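Local coordinates for protein nucleoporin nup120 (Schizosaccharomyces pombe, PDB 4GQ2) that serves as a structural component of the nuclear pore complex, whose nucleoporins can also dock transiently associated nuclear transport factors, at residues 422-427 and 466-471; 434-439 and 512-517. All coordinates share one frame; numbering follows the deposited sequence.

Contact 1: residues 422-427 and 466-471; sequences IWLQHI and ELKNAV
Leu424 carries nearly all of this contact, reaching from helix 419-428 onto helix 464-478 where it meets Lys468 and Val471. Its CD1 methyl rests on the backbone carbonyl of Lys468, 3.7 Å from O, while CD2 lies 4.1 Å from CD of the lysine side chain. The two side chains cross at about a right angle, and the leucine branch meets the lysine at CD. A longer apolar contact follows, Leu424 CD1 to Val471 CG1 at 4.4 Å. With CG anti to the backbone N (chi1 -170°), the leucine extends across the gap between helices whose nearest CA atoms, those of Leu424 and Lys468, are 7.4 Å apart. Both helices belong to the helical insertion between propeller strands 390-395 and 520-525. One step out, Trp503 of helix 492-515 packs on both Leu424 and Val471, and Phe428 covers Lys468 and Val471 from the next turn of the first helix. The Lys468 chain, bent at its last two torsions, also touches Leu742 in a loop far along the sequence. Beyond the interface, Asn469 packs on an apolar side chain of another protein's chain.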
loop_
_atom_site.group_PDB
_atom_site.type_symbol
_atom_site.label_atom_id
_atom_site.label_comp_id
_atom_site.label_asym_id
_atom_site.label_seq_id
_atom_site.Cartn_x
_atom_site.Cartn_y
_atom_site.Cartn_z
ATOM N N ILE A 422 -0.848 -2.358 12.747
ATOM C CA ILE A 422 0.555 -1.947 12.585
ATOM C C ILE A 422 1.461 -3.098 12.154
ATOM O O ILE A 422 2.252 -2.950 11.212
ATOM C CB ILE A 422 1.112 -1.275 13.856
ATOM C CG1 ILE A 422 0.311 -0.003 14.183
ATOM C CG2 ILE A 422 2.594 -0.965 13.689
ATOM C CD1 ILE A 422 0.485 0.487 15.610
ATOM N N TRP A 423 1.333 -4.243 12.821
ATOM C CA TRP A 423 2.127 -5.428 12.454
ATOM C C TRP A 423 1.804 -5.955 11.082
ATOM O O TRP A 423 2.692 -6.376 10.353
ATOM C CB TRP A 423 1.969 -6.532 13.489
ATOM C CG TRP A 423 2.983 -6.476 14.602
ATOM C CD1 TRP A 423 2.752 -6.231 15.954
ATOM C CD2 TRP A 423 4.436 -6.692 14.498
ATOM N NE1 TRP A 423 3.931 -6.277 16.671
ATOM C CE2 TRP A 423 4.974 -6.544 15.859
ATOM C CE3 TRP A 423 5.311 -6.969 13.453
ATOM C CZ2 TRP A 423 6.328 -6.670 16.132
ATOM C CZ3 TRP A 423 6.677 -7.099 13.745
ATOM C CH2 TRP A 423 7.168 -6.955 15.054
ATOM N N LEU A 424 0.526 -5.934 10.716
ATOM C CA LEU A 424 0.099 -6.397 9.401
ATOM C C LEU A 424 0.702 -5.507 8.314
ATOM O O LEU A 424 1.258 -6.011 7.337
ATOM C CB LEU A 424 -1.422 -6.402 9.306
ATOM C CG LEU A 424 -2.084 -7.059 8.099
ATOM C CD1 LEU A 424 -1.968 -8.574 8.199
ATOM C CD2 LEU A 424 -3.545 -6.634 7.991
ATOM N N GLN A 425 0.609 -4.189 8.496
ATOM C CA GLN A 425 1.237 -3.254 7.566
ATOM C C GLN A 425 2.724 -3.547 7.392
ATOM O O GLN A 425 3.205 -3.673 6.266
ATOM C CB GLN A 425 1.035 -1.802 8.000
ATOM C CG GLN A 425 -0.009 -1.061 7.179
ATOM C CD GLN A 425 0.490 0.282 6.651
ATOM O OE1 GLN A 425 -0.246 1.010 5.984
ATOM N NE2 GLN A 425 1.747 0.608 6.940
ATOM N N HIS A 426 3.428 -3.687 8.510
ATOM C CA HIS A 426 4.858 -3.950 8.507
ATOM C C HIS A 426 5.249 -5.217 7.784
ATOM O O HIS A 426 6.211 -5.229 7.019
ATOM C CB HIS A 426 5.400 -3.968 9.936
ATOM C CG HIS A 426 6.840 -4.403 10.025
ATOM N ND1 HIS A 426 7.197 -5.668 10.319
ATOM C CD2 HIS A 426 8.023 -3.701 9.809
ATOM C CE1 HIS A 426 8.538 -5.769 10.305
ATOM N NE2 HIS A 426 9.043 -4.565 9.993
ATOM N N ILE A 427 4.511 -6.294 8.016
ATOM C CA ILE A 427 4.815 -7.578 7.385
ATOM C C ILE A 427 4.547 -7.582 5.872
ATOM O O ILE A 427 5.303 -8.182 5.112
ATOM C CB ILE A 427 4.045 -8.718 8.074
ATOM C CG1 ILE A 427 4.564 -8.893 9.503
ATOM C CG2 ILE A 427 4.162 -10.023 7.288
ATOM C CD1 ILE A 427 3.680 -9.755 10.378
ATOM N N GLU A 466 -7.203 -11.818 0.899
ATOM C CA GLU A 466 -7.553 -13.043 1.601
ATOM C C GLU A 466 -6.370 -13.535 2.428
ATOM O O GLU A 466 -6.559 -14.009 3.547
ATOM C CB GLU A 466 -8.043 -14.124 0.629
ATOM C CG GLU A 466 -9.536 -14.040 0.308
ATOM C CD GLU A 466 -9.937 -14.781 -0.966
ATOM O OE1 GLU A 466 -9.388 -15.869 -1.244
ATOM O OE2 GLU A 466 -10.817 -14.268 -1.696
ATOM N N LEU A 467 -5.159 -13.394 1.885
ATOM C CA LEU A 467 -3.942 -13.785 2.603
ATOM C C LEU A 467 -3.728 -12.926 3.850
ATOM O O LEU A 467 -3.448 -13.455 4.932
ATOM C CB LEU A 467 -2.706 -13.727 1.691
ATOM C CG LEU A 467 -1.378 -14.218 2.278
ATOM C CD1 LEU A 467 -1.472 -15.672 2.722
ATOM C CD2 LEU A 467 -0.256 -14.045 1.266
ATOM N N LYS A 468 -3.864 -11.609 3.678
ATOM C CA LYS A 468 -3.794 -10.646 4.782
ATOM C C LYS A 468 -4.793 -10.979 5.880
ATOM O O LYS A 468 -4.434 -11.024 7.053
ATOM C CB LYS A 468 -4.032 -9.220 4.281
ATOM C CG LYS A 468 -2.774 -8.514 3.817
ATOM C CD LYS A 468 -2.900 -7.011 3.989
ATOM C CE LYS A 468 -3.157 -6.322 2.665
ATOM N NZ LYS A 468 -1.982 -6.493 1.766
ATOM N N ASN A 469 -6.042 -11.212 5.485
ATOM C CA ASN A 469 -7.102 -11.603 6.411
ATOM C C ASN A 469 -6.846 -12.940 7.109
ATOM O O ASN A 469 -7.204 -13.115 8.273
ATOM C CB ASN A 469 -8.451 -11.626 5.687
ATOM C CG ASN A 469 -8.830 -10.265 5.124
ATOM O OD1 ASN A 469 -8.381 -9.221 5.612
ATOM N ND2 ASN A 469 -9.653 -10.270 4.089
ATOM N N ALA A 470 -6.219 -13.869 6.389
ATOM C CA ALA A 470 -5.940 -15.187 6.910
ATOM C C ALA A 470 -4.827 -15.101 7.955
ATOM O O ALA A 470 -4.894 -15.767 8.990
ATOM C CB ALA A 470 -5.569 -16.137 5.778
ATOM N N VAL A 471 -3.820 -14.267 7.680
ATOM C CA VAL A 471 -2.729 -14.026 8.627
ATOM C C VAL A 471 -3.280 -13.410 9.900
ATOM O O VAL A 471 -3.048 -13.938 10.981
ATOM C CB VAL A 471 -1.606 -13.138 8.030
ATOM C CG1 VAL A 471 -0.680 -12.628 9.124
ATOM C CG2 VAL A 471 -0.784 -13.919 7.022
#

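Contact 2: residues 434-439 and 512-517; sequences IESIQV and YLDHFG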
loop_
_atom_site.group_PDB
_atom_site.type_symbol
_atom_site.label_atom_id
_atom_site.label_comp_id
_atom_site.label_asym_id
_atom_site.label_seq_id
_atom_site.Cartn_x
_atom_site.Cartn_y
_atom_site.Cartn_z
ATOM N N ILE A 434 5.841 -13.413 -1.036
ATOM C CA ILE A 434 4.539 -13.927 -0.644
ATOM C C ILE A 434 4.632 -15.363 -0.121
ATOM O O ILE A 434 3.932 -15.721 0.831
ATOM C CB ILE A 434 3.509 -13.764 -1.796
ATOM C CG1 ILE A 434 2.640 -12.526 -1.546
ATOM C CG2 ILE A 434 2.589 -14.972 -1.930
ATOM C CD1 ILE A 434 3.349 -11.204 -1.745
ATOM N N GLU A 435 5.514 -16.168 -0.715
ATOM C CA GLU A 435 5.636 -17.571 -0.314
ATOM C C GLU A 435 6.051 -17.733 1.141
ATOM O O GLU A 435 5.485 -18.562 1.851
ATOM C CB GLU A 435 6.563 -18.356 -1.241
ATOM C CG GLU A 435 5.938 -18.690 -2.585
ATOM C CD GLU A 435 6.036 -17.544 -3.576
ATOM O OE1 GLU A 435 6.788 -16.579 -3.311
ATOM O OE2 GLU A 435 5.370 -17.610 -4.628
ATOM N N SER A 436 7.010 -16.920 1.584
ATOM C CA SER A 436 7.476 -16.958 2.970
ATOM C C SER A 436 6.352 -16.685 3.966
ATOM O O SER A 436 6.321 -17.281 5.041
ATOM C CB SER A 436 8.631 -15.989 3.188
ATOM O OG SER A 436 8.192 -14.656 3.052
ATOM N N ILE A 437 5.419 -15.809 3.593
ATOM C CA ILE A 437 4.237 -15.548 4.423
ATOM C C ILE A 437 3.307 -16.767 4.430
ATOM O O ILE A 437 2.848 -17.198 5.497
ATOM C CB ILE A 437 3.487 -14.256 4.005
ATOM C CG1 ILE A 437 4.389 -13.021 4.185
ATOM C CG2 ILE A 437 2.199 -14.086 4.799
ATOM C CD1 ILE A 437 3.790 -11.711 3.702
ATOM N N GLN A 438 3.063 -17.334 3.246
ATOM C CA GLN A 438 2.202 -18.512 3.115
ATOM C C GLN A 438 2.735 -19.708 3.892
ATOM O O GLN A 438 1.987 -20.372 4.605
ATOM C CB GLN A 438 2.027 -18.905 1.650
ATOM C CG GLN A 438 1.280 -17.890 0.815
ATOM C CD GLN A 438 1.340 -18.198 -0.665
ATOM O OE1 GLN A 438 2.190 -18.962 -1.124
ATOM N NE2 GLN A 438 0.427 -17.607 -1.424
ATOM N N VAL A 439 4.027 -19.982 3.749
ATOM C CA VAL A 439 4.652 -21.089 4.473
ATOM C C VAL A 439 4.687 -20.817 5.973
ATOM O O VAL A 439 4.377 -21.704 6.763
ATOM C CB VAL A 439 6.056 -21.423 3.926
ATOM C CG1 VAL A 439 6.764 -22.427 4.823
ATOM C CG2 VAL A 439 5.934 -21.974 2.514
ATOM N N TYR A 512 12.824 -14.944 8.581
ATOM C CA TYR A 512 13.794 -16.040 8.674
ATOM C C TYR A 512 13.755 -16.930 7.434
ATOM O O TYR A 512 14.793 -17.270 6.866
ATOM C CB TYR A 512 13.587 -16.871 9.950
ATOM C CG TYR A 512 14.404 -18.142 9.990
ATOM C CD1 TYR A 512 15.766 -18.121 10.325
ATOM C CD2 TYR A 512 13.817 -19.370 9.684
ATOM C CE1 TYR A 512 16.511 -19.295 10.354
ATOM C CE2 TYR A 512 14.551 -20.542 9.708
ATOM C CZ TYR A 512 15.893 -20.506 10.041
ATOM O OH TYR A 512 16.590 -21.689 10.053
ATOM N N LEU A 513 12.551 -17.297 7.016
ATOM C CA LEU A 513 12.380 -18.104 5.818
ATOM C C LEU A 513 12.799 -17.335 4.578
ATOM O O LEU A 513 13.509 -17.873 3.720
ATOM C CB LEU A 513 10.927 -18.547 5.681
ATOM C CG LEU A 513 10.382 -19.501 6.745
ATOM C CD1 LEU A 513 8.924 -19.768 6.436
ATOM C CD2 LEU A 513 11.170 -20.803 6.788
ATOM N N ASP A 514 12.374 -16.073 4.494
ATOM C CA ASP A 514 12.560 -15.307 3.276
ATOM C C ASP A 514 14.006 -14.970 3.029
ATOM O O ASP A 514 14.407 -14.776 1.887
ATOM C CB ASP A 514 11.748 -14.016 3.275
ATOM C CG ASP A 514 11.732 -13.360 1.905
ATOM O OD1 ASP A 514 11.116 -13.920 0.974
ATOM O OD2 ASP A 514 12.352 -12.298 1.751
ATOM N N HIS A 515 14.775 -14.891 4.106
ATOM C CA HIS A 515 16.189 -14.563 4.035
ATOM C C HIS A 515 17.002 -15.607 3.317
ATOM O O HIS A 515 18.042 -15.295 2.740
ATOM C CB HIS A 515 16.743 -14.285 5.432
ATOM C CG HIS A 515 18.130 -13.705 5.427
ATOM N ND1 HIS A 515 18.509 -12.732 4.563
ATOM C CD2 HIS A 515 19.242 -13.986 6.217
ATOM C CE1 HIS A 515 19.796 -12.410 4.790
ATOM N NE2 HIS A 515 20.245 -13.180 5.802
ATOM N N PHE A 516 16.530 -16.851 3.313
ATOM C CA PHE A 516 17.141 -17.893 2.479
ATOM C C PHE A 516 17.073 -17.529 0.993
ATOM O O PHE A 516 17.963 -17.885 0.222
ATOM C CB PHE A 516 16.494 -19.263 2.740
ATOM C CG PHE A 516 16.821 -19.839 4.091
ATOM C CD1 PHE A 516 18.120 -20.271 4.389
ATOM C CD2 PHE A 516 15.840 -19.947 5.074
ATOM C CE1 PHE A 516 18.430 -20.787 5.640
ATOM C CE2 PHE A 516 16.144 -20.472 6.326
ATOM C CZ PHE A 516 17.440 -20.891 6.608
ATOM N N GLY A 517 16.019 -16.810 0.602
ATOM C CA GLY A 517 15.872 -16.331 -0.769
ATOM C C GLY A 517 16.817 -15.199 -1.162
ATOM O O GLY A 517 16.851 -14.787 -2.329
#
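The carboxylate of Asp514 and the hydroxyl end of Ser436 lie close without bonding to each other: Asp514 OD1 is 3.7 Å from Ser436 OG, and the nearer approach is made by the methylene, Asp514 CB to Ser436 OG at 3.6 Å. Two aromatic rings, two residues before and after the aspartate, meet each other instead. One face of the Tyr512 ring has Phe516 CE2 3.6 Å above its plane, displaced toward the rim, while Tyr512 CE2 lies in the plane of the Phe516 ring, at its edge. The polar ends are satisfied elsewhere. Ser436 OG bonds back to Ser433 O one turn earlier, as its chi1 of 67° allows. Asp514 OD1 accepts from Ser433 OG, and OD2 makes a salt bridge with Lys539; having a partner on each oxygen should fix the rotation of the carboxylate and probably steadies its negative charge in this buried setting.

Beside this polar patch the packing is apolar. Leu513 CD1 sits 3.8 Å from Val439 CG1, the two side chains slanting across one another, and the same methyl comes 3.9 Å from Ser436 O. The backbones are correspondingly close, with CA atoms of Ser436 and Asp514 5.4 Å apart.

Helix 46-55 lies alongside, its Phe51 touching Ser436 and its Glu48 bonding the Tyr512 hydroxyl. Gly517, just before strand 520-525, bonds through its backbone to Asn538, in the turn between propeller strands 532-536 and 539-544.

Overall arrangement
Contacts 1 and 2 lie about 14 Å apart, centre to centre, in the same helical insertion of the propeller domain. Their segments alternate along the chain: 422-427 and 434-439 sit on successive helices, as do 466-471 and 512-517. Helix 434-443 joins them directly. Turned away from contact 2, Ile437 packs its CG2 against Val471 CG2 at 3.7 Å and its CD1 against Ile427 CG2 at 4.0 Å, and Gln438 CG lies 4.0 Å from Leu467 CD1. Contact 1 is only partly buried, its centre about 21 Å from the centre of the chain, whereas contact 2 is buried, about 18 Å from it, and lies where helix 492-515 runs into the propeller.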